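Local coordinates for protein DyP-type peroxidase (Pleurotus ostreatus PC15, PDB 6FSK) that probably uses hydrogen peroxide to oxidise dyes and, at a non-canonical site, Mn(II), with a heme b cofactor, at residues A36-F41 with V77-L82; I42-T47 with D151-I156. The protein carries 1 engineered substitution. One frame throughout, in Å; residues are numbered along the deposited sequence.

Contact 1: residues A36-F41 with V77-L82; sequences ANMAHF and VSFSHL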
ATOM      1  N   ALA A  36       1.011  10.376  30.219  1.00 16.69           N
ATOM      2  CA  ALA A  36       1.363   9.503  31.310  1.00 18.30           C
ATOM      3  C   ALA A  36       1.068   8.013  30.959  1.00 17.07           C
ATOM      4  O   ALA A  36       1.821   7.110  31.295  1.00 17.60           O
ATOM      5  CB  ALA A  36       0.594   9.935  32.578  1.00 18.75           C
ATOM      6  N   ASN A  37      -0.106   7.734  30.297  1.00 16.56           N
ATOM      7  CA  ASN A  37      -0.464   6.412  29.961  1.00 17.27           C
ATOM      8  C   ASN A  37       0.514   5.778  28.884  1.00 15.61           C
ATOM      9  O   ASN A  37       0.830   4.600  28.883  1.00 16.02           O
ATOM     10  CB  ASN A  37      -1.895   6.384  29.399  1.00 18.40           C
ATOM     11  CG  ASN A  37      -2.954   6.739  30.402  1.00 17.59           C
ATOM     12  OD1 ASN A  37      -2.732   6.782  31.652  1.00 21.98           O
ATOM     13  ND2 ASN A  37      -4.111   7.013  29.905  1.00 14.80           N
ATOM     14  N   MET A  38       1.004   6.658  28.038  1.00 15.12           N
ATOM     15  CA  MET A  38       1.931   6.281  26.987  1.00 16.32           C
ATOM     16  C   MET A  38       3.156   5.626  27.589  1.00 16.32           C
ATOM     17  O   MET A  38       3.720   4.680  27.052  1.00 15.54           O
ATOM     18  CB  MET A  38       2.378   7.434  26.154  1.00 17.67           C
ATOM     19  CG  MET A  38       1.423   7.768  25.021  1.00 18.17           C
ATOM     20  SD  MET A  38       1.277   6.526  23.712  1.00 19.60           S
ATOM     21  CE  MET A  38       2.904   6.566  22.919  1.00 20.17           C
ATOM     22  N   ALA A  39       3.559   6.055  28.758  1.00 18.35           N
ATOM     23  CA  ALA A  39       4.702   5.356  29.370  1.00 17.68           C
ATOM     24  C   ALA A  39       4.568   3.904  29.635  1.00 19.00           C
ATOM     25  O   ALA A  39       5.523   3.144  29.562  1.00 20.59           O
ATOM     26  CB  ALA A  39       5.091   6.101  30.654  1.00 21.96           C
ATOM     27  N   HIS A  40       3.344   3.473  29.941  1.00 17.82           N
ATOM     28  CA  HIS A  40       3.039   2.135  30.133  1.00 18.33           C
ATOM     29  C   HIS A  40       2.807   1.371  28.852  1.00 16.31           C
ATOM     30  O   HIS A  40       2.978   0.173  28.824  1.00 17.36           O
ATOM     31  CB  HIS A  40       1.793   2.030  30.996  1.00 21.13           C
ATOM     32  CG  HIS A  40       2.062   2.453  32.394  1.00 25.54           C
ATOM     33  ND1 HIS A  40       1.710   3.687  32.876  1.00 31.44           N
ATOM     34  CD2 HIS A  40       2.793   1.847  33.361  1.00 29.40           C
ATOM     35  CE1 HIS A  40       2.140   3.794  34.125  1.00 29.87           C
ATOM     36  NE2 HIS A  40       2.812   2.699  34.430  1.00 30.00           N
ATOM     37  N   PHE A  41       2.384   2.076  27.804  1.00 17.77           N
ATOM     38  CA  PHE A  41       2.157   1.477  26.489  1.00 16.41           C
ATOM     39  C   PHE A  41       3.475   1.156  25.772  1.00 16.35           C
ATOM     40  O   PHE A  41       3.585   0.105  25.153  1.00 15.56           O
ATOM     41  CB  PHE A  41       1.326   2.441  25.654  1.00 15.60           C
ATOM     42  CG  PHE A  41       1.032   1.972  24.217  1.00 15.71           C
ATOM     43  CD1 PHE A  41       0.710   0.667  23.923  1.00 18.89           C
ATOM     44  CD2 PHE A  41       1.104   2.878  23.231  1.00 19.66           C
ATOM     45  CE1 PHE A  41       0.415   0.280  22.618  1.00 19.42           C
ATOM     46  CE2 PHE A  41       0.783   2.516  21.922  1.00 18.04           C
ATOM     47  CZ  PHE A  41       0.515   1.199  21.647  1.00 16.99           C
ATOM     48  N   VAL A  77       2.054   1.825  16.666  1.00 10.38           N
ATOM     49  CA  VAL A  77       1.300   3.040  16.907  1.00 10.68           C
ATOM     50  C   VAL A  77       1.718   4.140  15.942  1.00 11.67           C
ATOM     51  O   VAL A  77       2.929   4.244  15.626  1.00 11.25           O
ATOM     52  CB  VAL A  77       1.391   3.572  18.381  1.00 11.31           C
ATOM     53  CG1 VAL A  77       2.821   4.097  18.684  1.00 11.95           C
ATOM     54  CG2 VAL A  77       0.369   4.682  18.622  1.00 12.17           C
ATOM     55  N   SER A  78       0.805   4.999  15.465  1.00 10.47           N
ATOM     56  CA  SER A  78       1.152   6.013  14.507  1.00 10.32           C
ATOM     57  C   SER A  78       0.240   7.208  14.719  1.00 10.81           C
ATOM     58  O   SER A  78      -0.885   7.018  15.191  1.00 11.24           O
ATOM     59  CB  SER A  78       1.084   5.401  13.100  1.00 10.79           C
ATOM     60  OG  SER A  78       1.824   6.083  12.114  1.00 12.03           O
ATOM     61  N   PHE A  79       0.741   8.392  14.449  1.00 10.78           N
ATOM     62  CA  PHE A  79       0.035   9.615  14.778  1.00 11.06           C
ATOM     63  C   PHE A  79      -0.164  10.500  13.594  1.00 10.86           C
ATOM     64  O   PHE A  79       0.769  10.735  12.768  1.00 10.73           O
ATOM     65  CB  PHE A  79       0.830  10.432  15.843  1.00 11.43           C
ATOM     66  CG  PHE A  79       0.882   9.786  17.160  1.00 11.14           C
ATOM     67  CD1 PHE A  79      -0.130  10.008  18.083  1.00 13.13           C
ATOM     68  CD2 PHE A  79       1.877   8.908  17.464  1.00 12.24           C
ATOM     69  CE1 PHE A  79      -0.127   9.359  19.298  1.00 11.80           C
ATOM     70  CE2 PHE A  79       1.925   8.255  18.703  1.00 13.47           C
ATOM     71  CZ  PHE A  79       0.877   8.469  19.605  1.00 13.67           C
ATOM     72  N   SER A  80      -1.374  11.091  13.483  1.00  9.74           N
ATOM     73  CA  SER A  80      -1.615  12.015  12.413  1.00 10.06           C
ATOM     74  C   SER A  80      -1.138  13.418  12.731  1.00 10.12           C
ATOM     75  O   SER A  80      -0.798  13.723  13.852  1.00 10.69           O
ATOM     76  CB  SER A  80      -3.131  12.091  12.118  1.00 11.34           C
ATOM     77  OG  SER A  80      -3.780  12.770  13.233  1.00 10.51           O
ATOM     78  N   HIS A  81      -1.200  14.300  11.739  1.00 11.78           N
ATOM     79  CA  HIS A  81      -0.811  15.684  11.976  1.00 11.46           C
ATOM     80  C   HIS A  81      -1.741  16.323  12.964  1.00 12.19           C
ATOM     81  O   HIS A  81      -1.290  16.987  13.882  1.00 13.60           O
ATOM     82  CB  HIS A  81      -0.795  16.440  10.702  1.00 13.34           C
ATOM     83  CG  HIS A  81      -0.575  17.918  10.904  1.00 16.71           C
ATOM     84  ND1 HIS A  81       0.651  18.459  11.210  1.00 22.46           N
ATOM     85  CD2 HIS A  81      -1.447  18.933  10.888  1.00 17.63           C
ATOM     86  CE1 HIS A  81       0.538  19.776  11.325  1.00 20.33           C
ATOM     87  NE2 HIS A  81      -0.723  20.094  11.110  1.00 19.93           N
ATOM     88  N   LEU A  82      -3.012  15.995  12.847  1.00 13.00           N
ATOM     89  CA  LEU A  82      -3.957  16.515  13.844  1.00 15.37           C
ATOM     90  C   LEU A  82      -3.599  16.020  15.222  1.00 13.92           C
ATOM     91  O   LEU A  82      -3.788  16.716  16.257  1.00 14.76           O
ATOM     92  CB  LEU A  82      -5.373  16.092  13.483  1.00 18.40           C
ATOM     93  CG  LEU A  82      -5.911  16.743  12.211  1.00 24.41           C
ATOM     94  CD1 LEU A  82      -7.059  15.950  11.639  1.00 29.68           C
ATOM     95  CD2 LEU A  82      -6.309  18.194  12.426  1.00 29.92           C
TER
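Phe41 turns its CG directly away from the backbone N (chi1 178°), which sends the ring out from the last turn of helix 31-41 until its outer edge meets the side chain of Val77 on strand 74-80. The leading atom is Phe41 CE2, which lies 3.7 Å from Val77 CB, with that branch point near the plane of the ring. Both methyls flank the same ring carbon: Val77 CG2 lies 4.0 Å from Phe41 CE2 and Val77 CG1 4.1 Å from it. The valine therefore straddles one corner of the ring and does not lie over its face. One turn back on the helix, Met38 folds through three torsions of the same sign, ending with chi3 of -68°, and the curled chain sets its terminal methyl at the edge of the Phe79 ring, where Met38 CE lies 4.3 Å from Phe79 CZ. The bend also brings the sulfur to the rim of Phe41, where Met38 SD lies in the ring plane, 3.7 Å from Phe41 CD2, so the two helix side chains are in contact with each other as well as with the strand. Leu478 of helix 475-481, near the C-terminus, also touches Met38, Val77 and Phe79, while Phe157 meets Phe41 edge-to-face. Ser78, between the two apolar strand residues, bonds through OG to Ser472 OG. This is the helix-on-sheet packing of the N-terminal ferredoxin-like half of the DyP fold: helix 31-41, which follows the first strand, lies against strand 74-80 within the antiparallel sheet. No hydrogen bond joins the two segments, and the four touching residues are buried, so the contact rests on dispersion and the exclusion of water, through ring edges and methyls rather than stacked faces.

Contact 2: residues I42-T47 with D151-I156; sequences IPHIKT and DEIKHI
The imidazole of His44 lies under the terminal methyl of Ile153, whose CD1 sits over one ring face as a CH-pi contact, 4.1 Å from the ring centroid and 21° off the normal. One helical turn further on, Ile156 adds a second methyl, its CD1 approaching His44 CE1 obliquely at 3.9 Å. The polar end of the ring uses its NE2-H, which gives a weak but fairly straight hydrogen bond (161°) to Glu152 OE2 at 3.3 Å. A chi1 of -176° puts CG of Glu152 opposite its backbone N, and the extended chain beyond carries the carboxylate to the ring edge with its plane steeply inclined to the imidazole. Its other oxygen, OE1, has a long, weak ion pair with Lys149. The loop after helix 31-41 is thus joined to helix 144-156, both on the helical side of this ferredoxin-like unit. An alanine in place of His44 is likely to open a gap beneath the two isoleucine methyls and leave Glu152 without its imidazole partner. The ring is amphipathic here, apolar across its face and polar at its edge, and the carboxylate would probably favour a protonated imidazole.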
ATOM      1  N   ILE A  42       4.455   2.037  25.847  1.00 16.97           N
ATOM      2  CA  ILE A  42       5.630   1.927  25.006  1.00 16.77           C
ATOM      3  C   ILE A  42       6.354   0.587  25.076  1.00 16.25           C
ATOM      4  O   ILE A  42       6.752   0.019  24.063  1.00 15.43           O
ATOM      5  CB  ILE A  42       6.566   3.161  25.216  1.00 17.69           C
ATOM      6  CG1 ILE A  42       5.974   4.403  24.612  1.00 20.06           C
ATOM      7  CG2 ILE A  42       7.995   2.886  24.642  1.00 20.10           C
ATOM      8  CD1 ILE A  42       6.543   5.698  25.160  1.00 22.11           C
ATOM      9  N   PRO A  43       6.515  -0.044  26.266  1.00 17.44           N
ATOM     10  CA  PRO A  43       7.170  -1.344  26.331  1.00 17.41           C
ATOM     11  C   PRO A  43       6.481  -2.496  25.633  1.00 17.01           C
ATOM     12  O   PRO A  43       7.103  -3.521  25.438  1.00 20.60           O
ATOM     13  CB  PRO A  43       7.272  -1.628  27.856  1.00 19.17           C
ATOM     14  CG  PRO A  43       7.144  -0.347  28.449  1.00 20.63           C
ATOM     15  CD  PRO A  43       6.267   0.505  27.605  1.00 19.03           C
ATOM     16  N   HIS A  44       5.188  -2.331  25.255  1.00 16.56           N
ATOM     17  CA  HIS A  44       4.468  -3.279  24.438  1.00 16.30           C
ATOM     18  C   HIS A  44       4.745  -3.187  22.917  1.00 15.22           C
ATOM     19  O   HIS A  44       4.383  -4.138  22.198  1.00 17.51           O
ATOM     20  CB  HIS A  44       2.981  -3.024  24.584  1.00 18.19           C
ATOM     21  CG  HIS A  44       2.409  -3.520  25.867  1.00 23.34           C
ATOM     22  ND1 HIS A  44       2.352  -2.767  27.019  1.00 27.45           N
ATOM     23  CD2 HIS A  44       1.879  -4.720  26.169  1.00 25.19           C
ATOM     24  CE1 HIS A  44       1.829  -3.495  27.997  1.00 23.76           C
ATOM     25  NE2 HIS A  44       1.506  -4.676  27.502  1.00 28.74           N
ATOM     26  N   ILE A  45       5.374  -2.127  22.459  1.00 14.33           N
ATOM     27  CA  ILE A  45       5.499  -1.883  20.982  1.00 14.32           C
ATOM     28  C   ILE A  45       6.515  -2.813  20.356  1.00 14.36           C
ATOM     29  O   ILE A  45       7.612  -2.980  20.930  1.00 15.64           O
ATOM     30  CB  ILE A  45       5.818  -0.427  20.708  1.00 14.32           C
ATOM     31  CG1 ILE A  45       4.666   0.429  21.163  1.00 16.49           C
ATOM     32  CG2 ILE A  45       6.109  -0.145  19.215  1.00 13.65           C
ATOM     33  CD1 ILE A  45       4.920   1.892  21.153  1.00 21.65           C
ATOM     34  N   LYS A  46       6.148  -3.481  19.260  1.00 12.04           N
ATOM     35  CA  LYS A  46       7.083  -4.378  18.589  1.00 13.17           C
ATOM     36  C   LYS A  46       8.112  -3.598  17.774  1.00 13.83           C
ATOM     37  O   LYS A  46       7.767  -2.713  16.953  1.00 13.82           O
ATOM     38  CB  LYS A  46       6.303  -5.266  17.645  1.00 14.13           C
ATOM     39  CG  LYS A  46       7.082  -6.345  16.908  1.00 14.23           C
ATOM     40  CD  LYS A  46       7.751  -7.379  17.818  1.00 18.78           C
ATOM     41  CE  LYS A  46       6.806  -8.129  18.720  1.00 19.25           C
ATOM     42  NZ  LYS A  46       7.477  -9.154  19.666  1.00 21.60           N
ATOM     43  N   THR A  47       9.373  -3.866  18.028  1.00 12.60           N
ATOM     44  CA  THR A  47      10.457  -3.280  17.214  1.00 12.25           C
ATOM     45  C   THR A  47      10.911  -4.187  16.077  1.00 12.42           C
ATOM     46  O   THR A  47      10.629  -5.369  16.017  1.00 11.69           O
ATOM     47  CB  THR A  47      11.684  -2.918  18.104  1.00 13.33           C
ATOM     48  OG1 THR A  47      12.334  -4.148  18.419  1.00 15.02           O
ATOM     49  CG2 THR A  47      11.245  -2.165  19.273  1.00 15.09           C
ATOM     50  N   ASP A 151      -7.278  -5.392  24.084  1.00 19.41           N
ATOM     51  CA  ASP A 151      -7.970  -5.062  25.380  1.00 20.50           C
ATOM     52  C   ASP A 151      -6.960  -4.595  26.425  1.00 19.12           C
ATOM     53  O   ASP A 151      -7.245  -3.682  27.158  1.00 16.41           O
ATOM     54  CB  ASP A 151      -8.676  -6.302  25.912  1.00 22.46           C
ATOM     55  CG  ASP A 151      -9.923  -6.600  25.171  1.00 27.62           C
ATOM     56  OD1 ASP A 151     -10.317  -5.802  24.306  1.00 31.97           O
ATOM     57  OD2 ASP A 151     -10.536  -7.663  25.464  1.00 34.48           O
ATOM     58  N   GLU A 152      -5.776  -5.200  26.465  1.00 18.11           N
ATOM     59  CA  GLU A 152      -4.738  -4.778  27.375  1.00 20.50           C
ATOM     60  C   GLU A 152      -4.292  -3.343  27.095  1.00 18.51           C
ATOM     61  O   GLU A 152      -4.139  -2.487  28.005  1.00 17.92           O
ATOM     62  CB  GLU A 152      -3.611  -5.793  27.270  1.00 25.09           C
ATOM     63  CG  GLU A 152      -2.462  -5.614  28.202  1.00 31.58           C
ATOM     64  CD  GLU A 152      -1.431  -6.722  28.018  1.00 34.88           C
ATOM     65  OE1 GLU A 152      -1.442  -7.439  26.955  1.00 31.67           O
ATOM     66  OE2 GLU A 152      -0.560  -6.775  28.921  1.00 35.12           O
ATOM     67  N   ILE A 153      -4.160  -2.986  25.822  1.00 15.53           N
ATOM     68  CA  ILE A 153      -3.803  -1.639  25.481  1.00 15.41           C
ATOM     69  C   ILE A 153      -4.897  -0.663  25.774  1.00 16.29           C
ATOM     70  O   ILE A 153      -4.660   0.398  26.314  1.00 16.62           O
ATOM     71  CB  ILE A 153      -3.354  -1.520  23.966  1.00 16.97           C
ATOM     72  CG1 ILE A 153      -2.214  -2.483  23.650  1.00 19.23           C
ATOM     73  CG2 ILE A 153      -2.931  -0.121  23.570  1.00 20.20           C
ATOM     74  CD1 ILE A 153      -1.013  -2.300  24.556  1.00 22.21           C
ATOM     75  N   LYS A 154      -6.145  -1.020  25.462  1.00 15.99           N
ATOM     76  CA  LYS A 154      -7.222  -0.139  25.769  1.00 17.32           C
ATOM     77  C   LYS A 154      -7.288   0.189  27.277  1.00 18.26           C
ATOM     78  O   LYS A 154      -7.620   1.325  27.647  1.00 15.82           O
ATOM     79  CB  LYS A 154      -8.520  -0.742  25.301  1.00 17.71           C
ATOM     80  CG  LYS A 154      -8.515  -0.664  23.801  1.00 21.05           C
ATOM     81  CD  LYS A 154      -9.834  -0.949  23.133  1.00 28.52           C
ATOM     82  CE  LYS A 154     -10.375  -2.275  23.213  1.00 29.56           C
ATOM     83  NZ  LYS A 154     -11.322  -2.187  22.008  1.00 30.96           N
ATOM     84  N   HIS A 155      -7.058  -0.861  28.067  1.00 17.52           N
ATOM     85  CA  HIS A 155      -7.030  -0.720  29.553  1.00 19.89           C
ATOM     86  C   HIS A 155      -5.989   0.294  30.031  1.00 18.45           C
ATOM     87  O   HIS A 155      -6.246   1.158  30.880  1.00 18.23           O
ATOM     88  CB  HIS A 155      -6.832  -2.074  30.205  1.00 23.26           C
ATOM     89  CG  HIS A 155      -6.996  -2.022  31.692  1.00 30.32           C
ATOM     90  ND1 HIS A 155      -5.928  -1.983  32.566  1.00 35.04           N
ATOM     91  CD2 HIS A 155      -8.111  -1.985  32.454  1.00 31.80           C
ATOM     92  CE1 HIS A 155      -6.382  -1.955  33.809  1.00 31.87           C
ATOM     93  NE2 HIS A 155      -7.702  -1.930  33.764  1.00 34.49           N
ATOM     94  N   ILE A 156      -4.814   0.271  29.406  1.00 17.91           N
ATOM     95  CA  ILE A 156      -3.820   1.309  29.708  1.00 14.60           C
ATOM     96  C   ILE A 156      -4.310   2.750  29.533  1.00 15.38           C
ATOM     97  O   ILE A 156      -3.954   3.680  30.254  1.00 16.61           O
ATOM     98  CB  ILE A 156      -2.534   1.091  28.830  1.00 16.90           C
ATOM     99  CG1 ILE A 156      -1.856  -0.188  29.262  1.00 18.99           C
ATOM    100  CG2 ILE A 156      -1.614   2.285  28.892  1.00 19.05           C
ATOM    101  CD1 ILE A 156      -0.748  -0.606  28.298  1.00 20.59           C
TER

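Both contacts belong to the same N-terminal ferredoxin-like half, and their first segments are consecutive: helix 31-41 makes contact 1 and the loop leaving it makes contact 2. Contact 1 faces inward to the sheet and is wholly buried and apolar; contact 2 lies toward the surface, where helix 144-156 adds a weak polar bond to its methyl packing. They touch directly. Phe41 CD1 lies 3.5 Å from Ile153 CD1, so that methyl serves both aromatic rings, and Val77 CG1 touches Ile45 CD1 at 3.9 Å. Helix 144-156 thus packs on helix 31-41 as well as on the loop. Both sites lie away from the heme.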